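Local coordinates for aspartate semialdehyde dehydrogenase (Francisella tularensis subsp. tularensis, PDB 4WOJ), which probably catalyses the NADPH-dependent reductive dephosphorylation of aspartyl-4-phosphate to aspartate semialdehyde, a step on the way to lysine, methionine and threonine, at residues M178-Q183 against Q217-Q222. Numbering follows the deposited sequence.
Sequences MQELLQ and QQKTVQ
The carboxylate of Glu180 is gripped by two successive backbone amides of the loop 217-222. Lys219 N gives a 2.8 Å hydrogen bond to Glu180 OE2, and Thr220 N reaches Glu180 OE1 at 3.0 Å. Both amides come in on the syn side of their oxygens, tilted 22° and 28° from the carboxylate plane, and neither bond is quite straight. The side chain leaves helix 175-191 with CG roughly anti to the backbone N (chi1 -150°) and runs extended beyond CG, which carries the carboxylate across to the loop. There Lys219 lays its first carbons against the carboxylate, CB standing 3.3 Å from Glu180 CD. The lysine chain then bends away, leaving NZ 4.8 Å from Glu180 OE2, opposite in charge but not in contact. At the other oxygen, Thr220 OG1 sits 3.0 Å from Glu180 OE1; Gln184 NE2, one turn further along the same helix, hydrogen-bonds to that hydroxyl. Elsewhere the helix turns other residues to the second subunit, Leu182 packing on Arg201 and Gln183 on Arg194 of that chain. Within the dimerisation domain, then, one buried acid ties the loop to the helix through two main-chain N-H groups. Such a paired grip fixes the rotation of the carboxylate and would be expected to stabilise its negative charge.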
loop_
_atom_site.group_PDB
_atom_site.type_symbol
_atom_site.label_atom_id
_atom_site.label_comp_id
_atom_site.label_asym_id
_atom_site.label_seq_id
_atom_site.Cartn_x
_atom_site.Cartn_y
_atom_site.Cartn_z
ATOM N N MET B 178 -11.394 -7.861 11.573
ATOM C CA MET B 178 -11.971 -6.567 11.207
ATOM C C MET B 178 -12.452 -5.831 12.423
ATOM O O MET B 178 -12.221 -4.636 12.594
ATOM C CB MET B 178 -13.146 -6.758 10.269
ATOM C CG MET B 178 -13.619 -5.464 9.615
ATOM S SD MET B 178 -14.690 -5.941 8.241
ATOM C CE MET B 178 -14.876 -4.516 7.222
ATOM N N GLN B 179 -13.160 -6.561 13.256
ATOM C CA GLN B 179 -13.616 -6.019 14.532
ATOM C C GLN B 179 -12.422 -5.513 15.312
ATOM O O GLN B 179 -12.432 -4.400 15.825
ATOM C CB GLN B 179 -14.351 -7.092 15.330
ATOM C CG GLN B 179 -15.829 -7.149 15.018
ATOM C CD GLN B 179 -16.460 -8.498 15.312
ATOM O OE1 GLN B 179 -15.880 -9.351 15.979
ATOM N NE2 GLN B 179 -17.663 -8.695 14.800
ATOM N N GLU B 180 -11.383 -6.331 15.388
ATOM C CA GLU B 180 -10.137 -5.896 16.045
ATOM C C GLU B 180 -9.650 -4.552 15.462
ATOM O O GLU B 180 -9.405 -3.600 16.199
ATOM C CB GLU B 180 -9.037 -6.981 15.976
ATOM C CG GLU B 180 -8.109 -6.908 17.177
ATOM C CD GLU B 180 -6.931 -7.865 17.122
ATOM O OE1 GLU B 180 -6.056 -7.660 16.263
ATOM O OE2 GLU B 180 -6.851 -8.812 17.952
ATOM N N LEU B 181 -9.545 -4.471 14.134
ATOM C CA LEU B 181 -9.020 -3.272 13.489
ATOM C C LEU B 181 -9.859 -2.080 13.893
ATOM O O LEU B 181 -9.313 -0.998 14.232
ATOM C CB LEU B 181 -8.956 -3.413 11.952
ATOM C CG LEU B 181 -8.798 -2.085 11.173
ATOM C CD1 LEU B 181 -7.548 -1.317 11.509
ATOM C CD2 LEU B 181 -8.844 -2.319 9.682
ATOM N N LEU B 182 -11.179 -2.246 13.807
ATOM C CA LEU B 182 -12.104 -1.143 14.183
ATOM C C LEU B 182 -11.864 -0.746 15.615
ATOM O O LEU B 182 -11.838 0.411 15.942
ATOM C CB LEU B 182 -13.565 -1.512 13.989
ATOM C CG LEU B 182 -14.020 -1.732 12.543
ATOM C CD1 LEU B 182 -15.396 -2.368 12.516
ATOM C CD2 LEU B 182 -13.986 -0.430 11.759
ATOM N N GLN B 183 -11.621 -1.725 16.456
ATOM C CA GLN B 183 -11.441 -1.454 17.873
ATOM C C GLN B 183 -10.097 -0.792 18.209
ATOM O O GLN B 183 -10.034 0.184 18.962
ATOM C CB GLN B 183 -11.633 -2.746 18.639
ATOM C CG GLN B 183 -11.049 -2.729 20.018
ATOM C CD GLN B 183 -11.868 -3.589 20.913
ATOM O OE1 GLN B 183 -11.951 -4.796 20.704
ATOM N NE2 GLN B 183 -12.532 -2.962 21.900
ATOM N N GLN B 217 -4.320 -6.931 19.846
ATOM C CA GLN B 217 -3.611 -7.147 18.603
ATOM C C GLN B 217 -3.267 -8.602 18.338
ATOM O O GLN B 217 -2.404 -8.893 17.530
ATOM C CB GLN B 217 -2.333 -6.326 18.599
ATOM C CG GLN B 217 -1.567 -6.323 19.902
ATOM C CD GLN B 217 -0.561 -5.188 19.958
ATOM O OE1 GLN B 217 0.569 -5.346 19.489
ATOM N NE2 GLN B 217 -0.970 -4.036 20.525
ATOM N N GLN B 218 -3.933 -9.521 19.003
ATOM C CA GLN B 218 -3.621 -10.931 18.804
ATOM C C GLN B 218 -4.058 -11.398 17.424
ATOM O O GLN B 218 -3.351 -12.182 16.770
ATOM C CB GLN B 218 -4.276 -11.829 19.856
ATOM C CG GLN B 218 -3.911 -11.565 21.318
ATOM C CD GLN B 218 -2.532 -10.943 21.532
ATOM O OE1 GLN B 218 -2.402 -9.789 21.992
ATOM N NE2 GLN B 218 -1.498 -11.698 21.200
ATOM N N LYS B 219 -5.214 -10.909 16.987
ATOM C CA LYS B 219 -5.777 -11.302 15.696
ATOM C C LYS B 219 -4.958 -10.779 14.523
ATOM O O LYS B 219 -4.813 -11.464 13.536
ATOM C CB LYS B 219 -7.215 -10.803 15.552
ATOM C CG LYS B 219 -8.153 -11.229 16.669
ATOM C CD LYS B 219 -8.504 -12.710 16.587
ATOM C CE LYS B 219 -9.141 -13.209 17.873
ATOM N NZ LYS B 219 -10.128 -12.234 18.436
ATOM N N THR B 220 -4.477 -9.543 14.620
ATOM C CA THR B 220 -3.628 -8.941 13.595
ATOM C C THR B 220 -2.187 -9.062 13.982
ATOM O O THR B 220 -1.316 -8.577 13.244
ATOM C CB THR B 220 -3.918 -7.438 13.363
ATOM O OG1 THR B 220 -3.755 -6.723 14.579
ATOM C CG2 THR B 220 -5.293 -7.227 12.871
ATOM N N VAL B 221 -1.926 -9.686 15.134
ATOM C CA VAL B 221 -0.561 -9.960 15.598
ATOM C C VAL B 221 0.158 -8.700 16.076
ATOM O O VAL B 221 0.773 -8.700 17.150
ATOM C CB VAL B 221 0.264 -10.666 14.505
ATOM C CG1 VAL B 221 1.541 -11.246 15.103
ATOM C CG2 VAL B 221 -0.543 -11.773 13.862
ATOM N N GLN B 222 0.080 -7.635 15.263
ATOM C CA GLN B 222 0.470 -6.277 15.669
ATOM C C GLN B 222 -0.674 -5.350 15.369
ATOM O O GLN B 222 -1.599 -5.699 14.673
ATOM C CB GLN B 222 1.716 -5.803 14.933
ATOM C CG GLN B 222 2.914 -6.756 15.016
ATOM C CD GLN B 222 3.684 -6.683 16.338
ATOM O OE1 GLN B 222 3.424 -5.836 17.209
ATOM N NE2 GLN B 222 4.643 -7.581 16.488
#